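Probable transcriptional regulator (Pseudomonas aeruginosa, PDB 2FBI) probably binds DNA as a homodimeric transcriptional regulator of the MarR family, through a winged helix-turn-helix in each subunit. Local coordinates at residues 39-44 against 58-63; 23-28 against 109-114; 81-86 against 93-98; 30-35 against 105-110; 50-55 against 89-94. One frame throughout, in Å; residues are numbered along the deposited sequence.

Interaction 1 of 5, residues 39-44 against 58-63; sequences WRVIRI and NQACIL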
# COMPACT_ATOMS: atom_id res chain seq x y z
N TRP A 39 8.72 7.62 7.93
CA TRP A 39 7.84 8.77 8.06
C TRP A 39 6.44 8.30 8.60
O TRP A 39 5.85 8.99 9.43
CB TRP A 39 7.68 9.48 6.71
CG TRP A 39 6.79 10.75 6.83
CD1 TRP A 39 5.59 11.00 6.21
CD2 TRP A 39 7.03 11.87 7.71
NE1 TRP A 39 5.09 12.23 6.64
CE2 TRP A 39 5.95 12.78 7.55
CE3 TRP A 39 8.07 12.20 8.61
CZ2 TRP A 39 5.89 14.01 8.24
CZ3 TRP A 39 7.99 13.40 9.32
CH2 TRP A 39 6.89 14.29 9.14
N ARG A 40 5.94 7.13 8.12
CA ARG A 40 4.69 6.53 8.69
C ARG A 40 4.77 6.29 10.16
O ARG A 40 3.82 6.55 10.90
CB ARG A 40 4.25 5.21 8.01
CG ARG A 40 3.92 5.45 6.55
CD ARG A 40 3.00 4.42 5.86
NE ARG A 40 3.56 3.08 5.83
CZ ARG A 40 4.40 2.59 4.92
NH1 ARG A 40 4.77 1.32 5.03
NH2 ARG A 40 4.91 3.36 3.93
N VAL A 41 5.86 5.69 10.57
CA VAL A 41 6.13 5.46 11.95
C VAL A 41 6.20 6.79 12.75
O VAL A 41 5.52 6.98 13.78
CB VAL A 41 7.44 4.63 12.07
CG1 VAL A 41 7.88 4.58 13.48
CG2 VAL A 41 7.19 3.18 11.61
N ILE A 42 6.98 7.73 12.26
CA ILE A 42 7.05 9.06 12.90
C ILE A 42 5.66 9.70 13.00
O ILE A 42 5.26 10.17 14.06
CB ILE A 42 8.04 9.99 12.11
CG1 ILE A 42 9.46 9.47 12.28
CG2 ILE A 42 7.89 11.44 12.59
CD1 ILE A 42 10.49 10.05 11.30
N ARG A 43 4.91 9.68 11.89
CA ARG A 43 3.56 10.22 11.87
C ARG A 43 2.63 9.61 12.92
O ARG A 43 1.86 10.32 13.56
CB ARG A 43 2.90 10.00 10.51
CG ARG A 43 3.38 10.93 9.39
CD ARG A 43 2.72 12.24 9.57
NE ARG A 43 1.70 12.51 8.57
CZ ARG A 43 0.62 13.26 8.78
NH1 ARG A 43 -0.20 13.47 7.78
NH2 ARG A 43 0.33 13.76 9.98
N ILE A 44 2.67 8.28 13.07
CA ILE A 44 1.78 7.60 14.07
C ILE A 44 2.23 7.88 15.48
O ILE A 44 1.44 8.11 16.37
CB ILE A 44 1.75 6.05 13.83
CG1 ILE A 44 0.92 5.76 12.58
CG2 ILE A 44 1.15 5.29 15.06
CD1 ILE A 44 1.50 4.68 11.78
N ASN A 58 1.19 -2.54 13.06
CA ASN A 58 -0.16 -2.71 12.54
C ASN A 58 -0.82 -1.43 12.06
O ASN A 58 -1.51 -1.44 11.04
CB ASN A 58 -1.06 -3.41 13.58
CG ASN A 58 -0.85 -4.92 13.61
OD1 ASN A 58 -0.19 -5.48 12.75
ND2 ASN A 58 -1.43 -5.57 14.62
N GLN A 59 -0.61 -0.33 12.78
CA GLN A 59 -1.20 0.95 12.43
C GLN A 59 -0.44 1.63 11.31
O GLN A 59 -1.05 2.27 10.44
CB GLN A 59 -1.16 1.83 13.65
CG GLN A 59 -1.93 1.25 14.80
CD GLN A 59 -2.81 2.27 15.35
OE1 GLN A 59 -3.15 3.22 14.65
NE2 GLN A 59 -3.21 2.10 16.60
N ALA A 60 0.89 1.46 11.35
CA ALA A 60 1.84 2.09 10.44
C ALA A 60 1.93 1.34 9.18
O ALA A 60 2.63 1.80 8.25
CB ALA A 60 3.25 2.18 11.07
N CYS A 61 1.26 0.19 9.14
CA CYS A 61 1.22 -0.63 7.96
C CYS A 61 2.67 -0.93 7.51
O CYS A 61 3.13 -0.49 6.44
CB CYS A 61 0.39 0.06 6.87
SG CYS A 61 -1.40 0.07 7.22
N ILE A 62 3.39 -1.67 8.38
CA ILE A 62 4.71 -2.22 8.10
C ILE A 62 4.70 -3.72 8.48
O ILE A 62 4.07 -4.12 9.45
CB ILE A 62 5.80 -1.37 8.83
CG1 ILE A 62 5.85 0.03 8.19
CG2 ILE A 62 7.17 -2.04 8.75
CD1 ILE A 62 6.58 1.11 8.95
N LEU A 63 5.35 -4.56 7.67
CA LEU A 63 5.43 -6.01 7.98
C LEU A 63 6.49 -6.26 9.03
O LEU A 63 7.57 -5.66 8.96
CB LEU A 63 5.74 -6.82 6.72
CG LEU A 63 4.54 -7.05 5.78
CD1 LEU A 63 5.04 -7.70 4.47
CD2 LEU A 63 3.42 -7.89 6.44

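Interaction 2 of 5, residues 23-28 against 109-114; sequences SFFRPS and GDMEKN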
# COMPACT_ATOMS: atom_id res chain seq x y z
N SER A 23 3.92 10.74 -5.09
CA SER A 23 4.87 11.55 -5.86
C SER A 23 4.93 13.01 -5.35
O SER A 23 5.93 13.69 -5.51
CB SER A 23 4.61 11.48 -7.36
OG SER A 23 3.23 11.49 -7.66
N PHE A 24 3.88 13.47 -4.67
CA PHE A 24 3.91 14.79 -4.01
C PHE A 24 4.74 14.87 -2.75
O PHE A 24 5.17 15.95 -2.38
CB PHE A 24 2.50 15.29 -3.79
CG PHE A 24 1.79 15.60 -5.07
CD1 PHE A 24 1.80 16.91 -5.58
CD2 PHE A 24 1.14 14.61 -5.77
CE1 PHE A 24 1.14 17.21 -6.77
CE2 PHE A 24 0.48 14.90 -6.95
CZ PHE A 24 0.49 16.21 -7.45
N PHE A 25 5.00 13.74 -2.08
CA PHE A 25 5.79 13.78 -0.86
C PHE A 25 7.16 13.16 -0.99
O PHE A 25 8.00 13.40 -0.14
CB PHE A 25 5.05 13.16 0.38
CG PHE A 25 3.60 13.64 0.54
CD1 PHE A 25 3.33 14.86 1.21
CD2 PHE A 25 2.56 12.91 0.01
CE1 PHE A 25 2.04 15.36 1.27
CE2 PHE A 25 1.25 13.40 0.10
CZ PHE A 25 1.01 14.62 0.75
N ARG A 26 7.41 12.29 -1.97
CA ARG A 26 8.71 11.56 -1.86
C ARG A 26 9.91 12.51 -1.97
O ARG A 26 10.89 12.35 -1.23
CB ARG A 26 8.82 10.38 -2.84
CG ARG A 26 8.08 9.12 -2.34
CD ARG A 26 8.51 7.86 -3.08
NE ARG A 26 7.66 6.75 -2.68
CZ ARG A 26 6.66 6.26 -3.42
NH1 ARG A 26 5.93 5.25 -2.95
NH2 ARG A 26 6.38 6.77 -4.61
N PRO A 27 9.81 13.55 -2.82
CA PRO A 27 10.94 14.50 -2.88
C PRO A 27 11.27 15.16 -1.58
O PRO A 27 12.43 15.13 -1.18
CB PRO A 27 10.52 15.48 -3.96
CG PRO A 27 9.66 14.69 -4.82
CD PRO A 27 8.81 13.89 -3.84
N SER A 28 10.29 15.65 -0.83
CA SER A 28 10.64 16.23 0.49
C SER A 28 11.21 15.22 1.49
O SER A 28 12.04 15.56 2.35
CB SER A 28 9.46 16.95 1.14
OG SER A 28 8.53 17.35 0.13
N GLY A 109 5.96 21.79 7.50
CA GLY A 109 5.69 22.91 6.58
C GLY A 109 5.75 22.45 5.13
O GLY A 109 4.80 22.67 4.34
N ASP A 110 6.82 21.75 4.78
CA ASP A 110 6.89 21.10 3.46
C ASP A 110 5.69 20.17 3.20
O ASP A 110 5.05 20.25 2.15
CB ASP A 110 8.24 20.37 3.25
CG ASP A 110 9.43 21.34 3.12
OD1 ASP A 110 9.21 22.49 2.66
OD2 ASP A 110 10.59 20.97 3.49
N MET A 111 5.36 19.31 4.15
CA MET A 111 4.27 18.35 3.92
C MET A 111 2.89 19.04 3.78
O MET A 111 2.02 18.56 3.04
CB MET A 111 4.27 17.19 4.95
CG MET A 111 5.58 16.35 5.05
SD MET A 111 6.10 15.23 3.70
CE MET A 111 6.69 16.41 2.54
N GLU A 112 2.69 20.17 4.47
CA GLU A 112 1.48 20.99 4.30
C GLU A 112 1.39 21.57 2.86
O GLU A 112 0.34 21.47 2.20
CB GLU A 112 1.41 22.06 5.40
CG GLU A 112 0.29 23.15 5.30
CD GLU A 112 -1.13 22.58 5.24
OE1 GLU A 112 -1.44 21.72 6.09
OE2 GLU A 112 -1.93 23.00 4.34
N LYS A 113 2.50 22.10 2.34
CA LYS A 113 2.56 22.62 0.96
C LYS A 113 2.25 21.53 -0.06
O LYS A 113 1.56 21.79 -1.08
CB LYS A 113 3.93 23.18 0.62
CG LYS A 113 4.51 24.13 1.64
CD LYS A 113 4.59 25.54 1.11
CE LYS A 113 5.09 26.52 2.21
NZ LYS A 113 6.50 26.25 2.64
N ASN A 114 2.74 20.31 0.19
CA ASN A 114 2.43 19.23 -0.70
C ASN A 114 0.98 18.82 -0.67
O ASN A 114 0.42 18.44 -1.70
CB ASN A 114 3.37 18.06 -0.47
CG ASN A 114 4.80 18.43 -0.76
OD1 ASN A 114 5.08 19.05 -1.78
ND2 ASN A 114 5.71 18.08 0.14

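Interaction 3 of 5, residues 81-86 against 93-98; sequences RRWKAP and YVNLTE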
# COMPACT_ATOMS: atom_id res chain seq x y z
N ARG A 81 12.89 6.28 20.92
CA ARG A 81 13.36 5.55 22.10
C ARG A 81 12.49 4.27 22.28
O ARG A 81 11.29 4.31 22.05
CB ARG A 81 13.16 6.44 23.34
CG ARG A 81 13.67 5.85 24.68
CD ARG A 81 13.20 6.74 25.87
NE ARG A 81 13.67 8.08 25.60
CZ ARG A 81 14.95 8.44 25.66
NH1 ARG A 81 15.86 7.55 26.06
NH2 ARG A 81 15.33 9.70 25.35
N ARG A 82 13.10 3.16 22.71
CA ARG A 82 12.39 1.89 22.97
C ARG A 82 12.61 1.53 24.40
O ARG A 82 13.71 1.69 24.89
CB ARG A 82 12.90 0.77 22.07
CG ARG A 82 12.34 0.85 20.67
CD ARG A 82 12.70 -0.35 19.77
NE ARG A 82 14.13 -0.59 19.62
CZ ARG A 82 14.66 -1.54 18.84
NH1 ARG A 82 13.88 -2.36 18.11
NH2 ARG A 82 15.99 -1.66 18.75
N TRP A 83 11.56 1.09 25.07
CA TRP A 83 11.64 0.72 26.47
C TRP A 83 10.68 -0.41 26.79
O TRP A 83 9.59 -0.48 26.21
CB TRP A 83 11.30 1.91 27.40
CG TRP A 83 10.17 2.82 26.91
CD1 TRP A 83 10.25 3.79 25.91
CD2 TRP A 83 8.83 2.88 27.41
NE1 TRP A 83 9.04 4.42 25.78
CE2 TRP A 83 8.16 3.89 26.69
CE3 TRP A 83 8.12 2.18 28.39
CZ2 TRP A 83 6.83 4.18 26.91
CZ3 TRP A 83 6.79 2.49 28.61
CH2 TRP A 83 6.16 3.47 27.88
N LYS A 84 11.07 -1.24 27.75
CA LYS A 84 10.19 -2.31 28.22
C LYS A 84 9.17 -1.76 29.20
O LYS A 84 9.52 -0.96 30.07
CB LYS A 84 11.01 -3.49 28.79
CG LYS A 84 11.64 -4.32 27.67
CD LYS A 84 13.12 -4.66 27.88
CE LYS A 84 13.32 -6.10 28.28
NZ LYS A 84 13.64 -6.22 29.74
N ALA A 85 7.90 -2.14 29.04
CA ALA A 85 6.87 -1.74 29.96
C ALA A 85 7.19 -2.23 31.39
O ALA A 85 7.38 -3.45 31.60
CB ALA A 85 5.53 -2.25 29.53
N PRO A 86 7.26 -1.28 32.36
CA PRO A 86 7.59 -1.58 33.77
C PRO A 86 6.79 -2.77 34.32
O PRO A 86 7.37 -3.65 35.00
CB PRO A 86 7.21 -0.29 34.50
CG PRO A 86 7.40 0.78 33.49
CD PRO A 86 7.04 0.17 32.14
N TYR A 93 7.46 -0.75 24.21
CA TYR A 93 6.92 0.54 23.77
C TYR A 93 7.90 1.45 23.05
O TYR A 93 9.11 1.48 23.31
CB TYR A 93 6.33 1.30 24.96
CG TYR A 93 5.01 0.72 25.32
CD1 TYR A 93 4.92 -0.58 25.84
CD2 TYR A 93 3.85 1.44 25.11
CE1 TYR A 93 3.69 -1.12 26.15
CE2 TYR A 93 2.63 0.92 25.44
CZ TYR A 93 2.56 -0.36 25.95
OH TYR A 93 1.33 -0.88 26.22
N VAL A 94 7.33 2.21 22.14
CA VAL A 94 8.14 3.08 21.32
C VAL A 94 7.58 4.52 21.43
O VAL A 94 6.38 4.74 21.44
CB VAL A 94 8.18 2.63 19.82
CG1 VAL A 94 9.21 3.39 19.09
CG2 VAL A 94 8.47 1.10 19.64
N ASN A 95 8.49 5.49 21.48
CA ASN A 95 8.07 6.90 21.35
C ASN A 95 9.08 7.80 20.61
O ASN A 95 10.27 7.47 20.45
CB ASN A 95 7.64 7.48 22.72
CG ASN A 95 8.79 7.61 23.68
OD1 ASN A 95 9.06 6.71 24.47
ND2 ASN A 95 9.47 8.76 23.64
N LEU A 96 8.59 8.91 20.10
CA LEU A 96 9.54 9.88 19.48
C LEU A 96 10.42 10.49 20.56
O LEU A 96 9.99 10.71 21.68
CB LEU A 96 8.78 10.95 18.72
CG LEU A 96 8.10 10.47 17.46
CD1 LEU A 96 7.09 11.55 17.07
CD2 LEU A 96 9.13 10.17 16.35
N THR A 97 11.68 10.72 20.23
CA THR A 97 12.55 11.51 21.12
C THR A 97 12.30 13.02 20.85
O THR A 97 11.60 13.38 19.87
CB THR A 97 14.00 11.25 20.80
OG1 THR A 97 14.18 11.53 19.43
CG2 THR A 97 14.41 9.69 21.04
N GLU A 98 12.91 13.91 21.65
CA GLU A 98 12.80 15.39 21.39
C GLU A 98 13.35 15.66 20.01
O GLU A 98 12.78 16.44 19.25
CB GLU A 98 13.53 16.24 22.44
CG GLU A 98 12.95 16.03 23.85
CD GLU A 98 13.83 16.70 24.97
OE1 GLU A 98 14.55 17.67 24.66
OE2 GLU A 98 13.76 16.28 26.16

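Interaction 4 of 5, residues 30-35 against 105-110; sequences NQHGLT and VSMSGD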
# COMPACT_ATOMS: atom_id res chain seq x y z
N ASN A 30 12.70 12.37 0.19
CA ASN A 30 14.03 12.30 -0.50
C ASN A 30 14.89 13.42 0.11
O ASN A 30 15.76 13.16 0.97
CB ASN A 30 13.90 12.46 -2.05
CG ASN A 30 13.30 11.21 -2.75
OD1 ASN A 30 13.11 10.17 -2.13
ND2 ASN A 30 12.98 11.34 -4.05
N GLN A 31 14.53 14.68 -0.20
CA GLN A 31 15.26 15.88 0.36
C GLN A 31 15.57 15.89 1.83
O GLN A 31 16.50 16.54 2.25
CB GLN A 31 14.59 17.23 -0.03
CG GLN A 31 14.90 17.68 -1.46
CD GLN A 31 13.68 18.31 -2.19
OE1 GLN A 31 12.82 18.97 -1.56
NE2 GLN A 31 13.63 18.12 -3.51
N HIS A 32 14.82 15.16 2.65
CA HIS A 32 15.08 15.24 4.12
C HIS A 32 15.79 13.96 4.59
O HIS A 32 16.07 13.76 5.78
CB HIS A 32 13.79 15.42 4.91
CG HIS A 32 13.33 16.84 5.05
ND1 HIS A 32 13.34 17.50 6.26
CD2 HIS A 32 12.80 17.71 4.15
CE1 HIS A 32 12.85 18.72 6.10
NE2 HIS A 32 12.51 18.87 4.83
N GLY A 33 16.11 13.10 3.64
CA GLY A 33 16.68 11.81 3.99
C GLY A 33 15.82 10.99 4.95
O GLY A 33 16.29 10.62 6.06
N LEU A 34 14.55 10.77 4.53
CA LEU A 34 13.76 9.68 5.06
C LEU A 34 12.96 8.85 4.10
O LEU A 34 12.52 9.31 3.02
CB LEU A 34 12.98 9.98 6.34
CG LEU A 34 12.36 11.13 7.09
CD1 LEU A 34 12.96 11.04 8.51
CD2 LEU A 34 12.61 12.47 6.49
N THR A 35 12.79 7.58 4.51
CA THR A 35 11.97 6.65 3.81
C THR A 35 10.56 6.91 4.25
O THR A 35 10.33 7.38 5.34
CB THR A 35 12.38 5.16 4.11
OG1 THR A 35 12.12 4.83 5.50
CG2 THR A 35 13.88 4.95 3.86
N VAL A 105 8.33 18.34 13.28
CA VAL A 105 7.99 19.79 13.11
C VAL A 105 8.62 20.41 11.85
O VAL A 105 7.93 21.00 11.04
CB VAL A 105 8.35 20.62 14.39
CG1 VAL A 105 8.21 22.14 14.11
CG2 VAL A 105 7.48 20.20 15.56
N SER A 106 9.93 20.25 11.65
CA SER A 106 10.52 20.87 10.48
C SER A 106 10.07 20.30 9.12
O SER A 106 10.12 21.01 8.14
CB SER A 106 12.04 20.92 10.58
OG SER A 106 12.59 19.66 10.38
N MET A 107 9.62 19.06 9.07
CA MET A 107 9.11 18.50 7.84
C MET A 107 7.69 18.94 7.54
O MET A 107 7.29 18.95 6.40
CB MET A 107 9.16 16.98 7.91
CG MET A 107 10.56 16.42 7.63
SD MET A 107 10.44 15.15 6.39
CE MET A 107 9.37 15.92 5.19
N SER A 108 6.96 19.35 8.57
CA SER A 108 5.52 19.59 8.48
C SER A 108 5.13 20.75 7.58
O SER A 108 4.10 20.67 6.94
CB SER A 108 4.87 19.74 9.88
OG SER A 108 5.25 20.98 10.47
N GLY A 109 5.96 21.79 7.50
CA GLY A 109 5.69 22.91 6.58
C GLY A 109 5.75 22.45 5.13
O GLY A 109 4.80 22.67 4.34
N ASP A 110 6.82 21.75 4.78
CA ASP A 110 6.89 21.10 3.46
C ASP A 110 5.69 20.17 3.20
O ASP A 110 5.05 20.25 2.15
CB ASP A 110 8.24 20.37 3.25
CG ASP A 110 9.43 21.34 3.12
OD1 ASP A 110 9.21 22.49 2.66
OD2 ASP A 110 10.59 20.97 3.49
O HOH W 1 11.41 19.79 0.34

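Interaction 5 of 5, residues 50-55 against 89-94; sequences EMESYQ and QRRVYV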
# COMPACT_ATOMS: atom_id res chain seq x y z
N GLU A 50 3.25 7.42 22.64
CA GLU A 50 3.98 6.15 22.84
C GLU A 50 3.09 4.92 22.46
O GLU A 50 1.89 4.95 22.62
CB GLU A 50 4.49 6.02 24.27
CG GLU A 50 3.36 5.89 25.24
CD GLU A 50 3.73 6.31 26.65
OE1 GLU A 50 4.75 7.03 26.87
OE2 GLU A 50 3.00 5.89 27.54
N MET A 51 3.69 3.88 21.88
CA MET A 51 2.86 2.81 21.30
C MET A 51 3.62 1.50 21.46
O MET A 51 4.82 1.44 21.27
CB MET A 51 2.53 3.14 19.82
CG MET A 51 1.73 2.09 19.05
SD MET A 51 0.64 2.66 17.74
CE MET A 51 -0.18 4.08 18.48
N GLU A 52 2.89 0.45 21.80
CA GLU A 52 3.48 -0.89 21.82
C GLU A 52 3.87 -1.29 20.37
O GLU A 52 3.18 -0.96 19.40
CB GLU A 52 2.48 -1.85 22.54
CG GLU A 52 2.94 -3.28 22.69
CD GLU A 52 2.84 -4.07 21.38
OE1 GLU A 52 1.87 -3.84 20.64
OE2 GLU A 52 3.71 -4.93 21.13
N SER A 53 5.00 -1.98 20.23
CA SER A 53 5.66 -2.12 18.95
C SER A 53 4.93 -2.95 17.91
O SER A 53 5.06 -2.64 16.73
CB SER A 53 7.09 -2.60 19.12
OG SER A 53 7.06 -3.91 19.64
N TYR A 54 4.16 -3.97 18.30
CA TYR A 54 3.35 -4.74 17.30
C TYR A 54 2.15 -3.93 16.85
O TYR A 54 1.73 -3.93 15.65
CB TYR A 54 2.93 -6.14 17.84
CG TYR A 54 4.05 -7.19 17.77
CD1 TYR A 54 5.12 -7.15 18.65
CD2 TYR A 54 4.05 -8.21 16.81
CE1 TYR A 54 6.15 -8.07 18.58
CE2 TYR A 54 5.10 -9.16 16.74
CZ TYR A 54 6.12 -9.10 17.64
OH TYR A 54 7.18 -10.00 17.59
N GLN A 55 1.56 -3.25 17.82
CA GLN A 55 0.48 -2.30 17.51
C GLN A 55 0.93 -1.19 16.51
O GLN A 55 0.16 -0.79 15.61
CB GLN A 55 0.03 -1.68 18.82
CG GLN A 55 -1.10 -0.75 18.77
CD GLN A 55 -1.74 -0.57 20.15
OE1 GLN A 55 -1.59 -1.42 21.05
NE2 GLN A 55 -2.48 0.50 20.31
N GLN A 89 7.61 -6.69 31.05
CA GLN A 89 8.90 -6.53 30.38
C GLN A 89 9.02 -7.19 28.97
O GLN A 89 9.98 -6.94 28.23
CB GLN A 89 10.00 -7.02 31.32
CG GLN A 89 10.06 -6.28 32.67
CD GLN A 89 10.94 -5.02 32.65
OE1 GLN A 89 11.99 -4.98 32.00
NE2 GLN A 89 10.52 -4.00 33.40
N ARG A 90 8.04 -8.00 28.59
CA ARG A 90 8.04 -8.63 27.27
C ARG A 90 7.25 -7.82 26.22
O ARG A 90 7.14 -8.22 25.06
CB ARG A 90 7.62 -10.10 27.37
CG ARG A 90 8.66 -10.95 28.21
CD ARG A 90 8.17 -12.41 28.51
NE ARG A 90 8.83 -12.96 29.71
CZ ARG A 90 8.20 -13.36 30.83
NH1 ARG A 90 6.88 -13.34 30.93
NH2 ARG A 90 8.91 -13.81 31.85
N ARG A 91 6.68 -6.71 26.67
CA ARG A 91 6.17 -5.66 25.80
C ARG A 91 7.24 -4.59 25.60
O ARG A 91 7.99 -4.23 26.53
CB ARG A 91 4.92 -5.03 26.38
CG ARG A 91 3.65 -5.54 25.76
CD ARG A 91 3.21 -6.84 26.36
NE ARG A 91 2.33 -7.59 25.46
CZ ARG A 91 2.50 -8.87 25.14
NH1 ARG A 91 1.63 -9.42 24.32
NH2 ARG A 91 3.51 -9.59 25.64
N VAL A 92 7.30 -4.09 24.38
CA VAL A 92 8.21 -3.03 24.08
C VAL A 92 7.40 -1.87 23.49
O VAL A 92 6.74 -2.01 22.45
CB VAL A 92 9.29 -3.49 23.12
CG1 VAL A 92 10.16 -2.29 22.71
CG2 VAL A 92 10.09 -4.65 23.73
N TYR A 93 7.46 -0.75 24.21
CA TYR A 93 6.92 0.54 23.77
C TYR A 93 7.90 1.45 23.05
O TYR A 93 9.11 1.48 23.31
CB TYR A 93 6.33 1.30 24.96
CG TYR A 93 5.01 0.72 25.32
CD1 TYR A 93 4.92 -0.58 25.84
CD2 TYR A 93 3.85 1.44 25.11
CE1 TYR A 93 3.69 -1.12 26.15
CE2 TYR A 93 2.63 0.92 25.44
CZ TYR A 93 2.56 -0.36 25.95
OH TYR A 93 1.33 -0.88 26.22
N VAL A 94 7.33 2.21 22.14
CA VAL A 94 8.14 3.08 21.32
C VAL A 94 7.58 4.52 21.43
O VAL A 94 6.38 4.74 21.44
CB VAL A 94 8.18 2.63 19.82
CG1 VAL A 94 9.21 3.39 19.09
CG2 VAL A 94 8.47 1.10 19.64
O HOH W 2 6.01 -5.22 21.98

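Interaction 1 of 5, residues 39-44 against 58-63
Arg40 NH1 donates to Cys61 O at 2.8 Å, and NE of the same guanidinium donates to Ala60 O at 2.9 Å, the straighter of the two bonds (161° at the hydrogen). Ala60 O lies in the guanidinium plane, at its edge; Cys61 O is tilted somewhat out of it. The bend at chi3 (-61°) turns NE toward the two carbonyls, which follow one another where helix 53-59 gives way to a turn and Cys61 takes a positive phi. The side chain thus grips the backbone of the turn itself. Beside it Val41 CG2 presses on Ile62 CD1 at 3.4 Å, a tight contact between side chains crossing at about a right angle, and also meets Ala60 CB at 4.1 Å. Leu15 of the second subunit packs on Arg40, and Met67 of helix 64-76 touches both Val41 and Ile62. Helix 36-48 here backs the turn between helices 53-59 and 64-76, the helix-turn-helix of the MarR fold, in which the second helix is probably the DNA-recognition helix.

Interaction 2 of 5, residues 23-28 against 109-114
Asn114 of helix 98-122 reaches Phe24, Phe25 and Ser28 at the start of helix 26-32. Its CB lies 3.5 Å from Phe25 CE1 and 3.4 Å from Phe24 O, and the amide stands nearly perpendicular to the Phe25 ring (89° between planes). With CG anti to the carbonyl carbon (chi1 -63°), the amide carbon sits close to Phe24 O. At the tip, ND2 donates to Ser28 OG at 2.9 Å, a bent bond with an angle of 136° at the hydrogen and the hydroxyl tilted from the amide plane; OD1 has a weak bond to Arg117. One turn earlier on the same helix, Met111 SD makes an oblique Met-aromatic contact with Phe25, provisional because this is one of two conformers of the methionine. Met111 O meets the edge of the ring near its plane. Phe25 also touches Ile118 and Tyr115, so the segment between helices 10-22 and 26-32 lies against the C-terminal half of helix 98-122, with Thr11 of the second subunit packing on Phe25.

Interaction 3 of 5, residues 81-86 against 93-98
Trp83 and Tyr93 face each other as a hydrogen-bonded antiparallel pair, Trp83 N donating to Tyr93 O at 3.0 Å and Tyr93 N to Trp83 O at 2.9 Å. Arg81 and Asn95 form the next such pair, and between them Arg82 and Val94 are a non-hydrogen-bonded pair. These strands, 80-85 and 91-96, make the beta hairpin that is the wing of a winged helix-turn-helix. The side-chain hydrogen bond runs from Trp83 NE1 to Asn95 OD1, short at 2.6 Å, with the oxygen near the indole plane. ND2 of the same amide donates to Leu96 O, fixing its rotation from the other end. Among aromatic contacts, Tyr93 CB sits over the six-membered ring of Trp83, 3.5 Å from its centroid, as a CH-pi contact; the two rings are inclined by only 25° but displaced laterally so far that little of one lies over the other. Apolar contacts are looser: Ala85 CB lies 4.0 Å from Tyr93 CE1, and Arg82 CG runs beside Val94 CG2.

Interaction 4 of 5, residues 30-35 against 105-110
His32 NE2 donates to Asp110 OD2 at 3.1 Å, the sole direct hydrogen bond across the contact. It is fairly straight, 158° at the hydrogen, with the oxygen near the imidazole plane and met nearly along its C-O axis, although ring and carboxylate planes stand 76° apart. A water adds a second, weaker link: it donates to Gln31 OE1 and, by a long weak bond, to the same Asp110 OD2. Most of the remaining contact is made by Met107, whose chain bends at chi2 and chi3 and lies over one face of the imidazole. Its SD is 3.9 Å from the ring centroid, a sulfur-aromatic contact offset toward the rim, and its CG makes a CH-pi contact at 3.7 Å from that centroid. In apolar packing, Met107 SD also meets Leu34 CD2 at 3.4 Å, the two side chains sliding past each other in opposite directions. Leu34 follows Gly33, whose positive phi ends helix 26-32 in a Schellman motif. Trp39 of helix 36-48 touches Met107 as well, so this methionine joins three helices. The imidazole is therefore held in two ways, by its NE2 edge through Asp110 and on a face through Met107. A carboxylate at NE2 should favour a proton on that nitrogen and would probably stabilise the cationic ring.

Interaction 5 of 5, residues 50-55 against 89-94
Glu52 sends CG anti to its backbone N (chi1 -178°), and chi2 (-76°) turns CD, and so the carboxylate, toward the first turn of helix 53-59. Its CB lies over a face of Tyr93, 3.9 Å from the ring centroid, a CH-pi contact offset toward the rim. The carboxylate N-caps the helix: OE1 accepts from Gln55 N at 2.9 Å and OE2 from Tyr54 N at 3.0 Å, the latter arriving from above the carboxylate plane. A water donates to OE2, accepts from Val92 N and is also bonded to Ser53 OG, tying the cap to the neighbouring strand. Along the backbone, Met51 and Val94 form a hydrogen-bonded antiparallel pair, with Met51 N to Val94 O at 2.9 Å and Val94 N to Met51 O at 2.8 Å. Ser53 N then donates to Val92 O at 2.8 Å, carrying the pairing into the first residue of the helix. Strand 51-52 thus adds a short edge to the wing hairpin, next to strand 91-96, and Val94 and Met51 turn to the other face of the sheet, where Leu45 of helix 36-48 and Leu56 of helix 53-59 meet them both.

How the interactions relate
Interactions 2 and 4, with centres 8 Å apart, both join helix 26-32 to helix 98-122 and share Asp110. Interactions 3 and 5, also 8 Å apart, share Tyr93 and Val94 and build the three-stranded sheet in the order 51-52, 91-96, 80-85. Interaction 1 lies near the centre of the chain and touches all four: Trp39 packs on Met111 and Met107, Ile42 on Leu34 and Leu96, and Ile44 on Met51. Along the chain, the segments of interactions 1 and 5 alternate, and interactions 2 and 4 enclose the other three. Helix 36-48 thus links the winged, probably DNA-binding part to helices 26-32 and 98-122; interactions 1 and 2 both also touch the second subunit.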